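Local atomic coordinates of relaxosome protein TraM (Escherichia coli, PDB entry 4QPO), a protein that binds plasmid DNA as a homotetramer and, as part of the relaxosome, supports the site- and strand-specific nicking at the origin of transfer that starts bacterial conjugation. Residues S8-A11 / Y12-N16. Sequence-based numbering, arbitrary orientation.
Sequences SNDA and YEKIN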
loop_
_atom_site.group_PDB
_atom_site.type_symbol
_atom_site.label_atom_id
_atom_site.label_comp_id
_atom_site.label_asym_id
_atom_site.label_seq_id
_atom_site.Cartn_x
_atom_site.Cartn_y
_atom_site.Cartn_z
ATOM N N SER A 8 2.065 3.318 -17.323
ATOM C CA SER A 8 3.349 2.937 -17.901
ATOM C C SER A 8 3.282 1.548 -18.510
ATOM O O SER A 8 2.405 0.749 -18.146
ATOM C CB SER A 8 4.448 2.988 -16.837
ATOM O OG SER A 8 4.172 2.071 -15.799
ATOM N N ASN A 9 4.201 1.264 -19.435
ATOM C CA ASN A 9 4.329 -0.069 -20.022
ATOM C C ASN A 9 4.566 -1.113 -18.934
ATOM O O ASN A 9 4.016 -2.216 -18.975
ATOM C CB ASN A 9 5.463 -0.093 -21.057
ATOM C CG ASN A 9 5.699 -1.485 -21.654
ATOM O OD1 ASN A 9 4.929 -1.953 -22.501
ATOM N ND2 ASN A 9 6.785 -2.139 -21.230
ATOM N N ASP A 10 5.373 -0.738 -17.950
ATOM C CA ASP A 10 5.649 -1.582 -16.799
ATOM C C ASP A 10 4.379 -1.940 -16.017
ATOM O O ASP A 10 4.149 -3.103 -15.677
ATOM C CB ASP A 10 6.648 -0.878 -15.886
ATOM C CG ASP A 10 6.874 -1.624 -14.598
ATOM O OD1 ASP A 10 7.176 -2.838 -14.653
ATOM O OD2 ASP A 10 6.736 -0.999 -13.527
ATOM N N ALA A 11 3.569 -0.930 -15.722
ATOM C CA ALA A 11 2.296 -1.137 -15.035
ATOM C C ALA A 11 1.388 -2.038 -15.858
ATOM O O ALA A 11 0.845 -3.013 -15.349
ATOM C CB ALA A 11 1.612 0.192 -14.754
ATOM N N TYR A 12 1.224 -1.700 -17.128
ATOM C CA TYR A 12 0.362 -2.472 -17.992
ATOM C C TYR A 12 0.769 -3.953 -17.971
ATOM O O TYR A 12 -0.078 -4.832 -17.788
ATOM C CB TYR A 12 0.398 -1.915 -19.418
ATOM C CG TYR A 12 -0.469 -2.700 -20.373
ATOM C CD1 TYR A 12 -1.820 -2.400 -20.531
ATOM C CD2 TYR A 12 0.057 -3.759 -21.102
ATOM C CE1 TYR A 12 -2.612 -3.133 -21.402
ATOM C CE2 TYR A 12 -0.727 -4.496 -21.966
ATOM C CZ TYR A 12 -2.057 -4.180 -22.115
ATOM O OH TYR A 12 -2.826 -4.923 -22.985
ATOM N N GLU A 13 2.067 -4.212 -18.122
ATOM C CA GLU A 13 2.613 -5.575 -18.048
ATOM C C GLU A 13 2.263 -6.295 -16.743
ATOM O O GLU A 13 1.892 -7.473 -16.760
ATOM C CB GLU A 13 4.136 -5.551 -18.217
ATOM C CG GLU A 13 4.617 -5.280 -19.630
ATOM C CD GLU A 13 6.133 -5.171 -19.721
ATOM O OE1 GLU A 13 6.798 -5.106 -18.663
ATOM O OE2 GLU A 13 6.656 -5.148 -20.854
ATOM N N LYS A 14 2.402 -5.592 -15.621
ATOM C CA LYS A 14 2.134 -6.174 -14.311
ATOM C C LYS A 14 0.667 -6.596 -14.182
ATOM O O LYS A 14 0.370 -7.612 -13.556
ATOM C CB LYS A 14 2.497 -5.193 -13.179
ATOM C CG LYS A 14 3.976 -4.843 -13.061
ATOM C CD LYS A 14 4.778 -6.000 -12.505
ATOM C CE LYS A 14 4.181 -6.513 -11.192
ATOM N NZ LYS A 14 5.106 -7.446 -10.474
ATOM N N ILE A 15 -0.249 -5.818 -14.758
ATOM C CA ILE A 15 -1.662 -6.198 -14.747
ATOM C C ILE A 15 -1.887 -7.526 -15.475
ATOM O O ILE A 15 -2.645 -8.374 -15.014
ATOM C CB ILE A 15 -2.573 -5.148 -15.413
ATOM C CG1 ILE A 15 -2.195 -3.731 -14.989
ATOM C CG2 ILE A 15 -4.034 -5.458 -15.097
ATOM C CD1 ILE A 15 -2.225 -3.536 -13.524
ATOM N N ASN A 16 -1.244 -7.686 -16.624
ATOM C CA ASN A 16 -1.334 -8.933 -17.375
ATOM C C ASN A 16 -0.884 -10.135 -16.561
ATOM O O ASN A 16 -1.519 -11.188 -16.597
ATOM C CB ASN A 16 -0.510 -8.840 -18.649
ATOM C CG ASN A 16 -1.192 -8.018 -19.713
ATOM O OD1 ASN A 16 -2.403 -7.809 -19.662
ATOM N ND2 ASN A 16 -0.422 -7.563 -20.703
#
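Glu13 reaches back one helical turn to Asn9 and touches it with nearly every atom of its side chain. Glu13 CB lies against the carbonyl oxygens of the preceding turn, 3.4 Å from Asn9 O. Glu13 CG, placed beside the backbone N (chi1 -74°), comes closer still, 3.2 Å from Asn9 O, which also accepts the backbone N-H of Glu13. Beyond CG the chain runs extended, carrying Glu13 CD to 3.4 Å from Asn9 ND2. At the end, Glu13 OE2 receives a weak hydrogen bond from Asn9 ND2, 3.0 Å long. It is bent, with an N-H...O angle of 133°, and the amide and carboxylate planes are turned 68° against each other. This exposed pair lies on the first turn of helix 9-23, the first helix of the ribbon-helix-helix DNA-binding domain of TraM, directly after the ribbon strand 2-6. Ser8 is the N-cap: its OG accepts from Ala11 N at 3.1 Å, occupying an N-H of the first turn, and also hydrogen-bonds Glu43 of the second subunit. Ser8 O, in turn, accepts the N-H of Tyr12, with Tyr12 N 2.9 Å away, in an almost straight bond. Next to the Asn9-Glu13 pair, Asp10 and Lys14 run alongside each other, Asp10 OD1 4.1 Å from Lys14 CG, while the Lys14 ammonium carries on toward a long, weak ion pair with Glu50 of the second subunit. Buried Ile15 lays CG1 3.1 Å from Ala11 O and packs on Phe34 and Leu41 of helix 34-52.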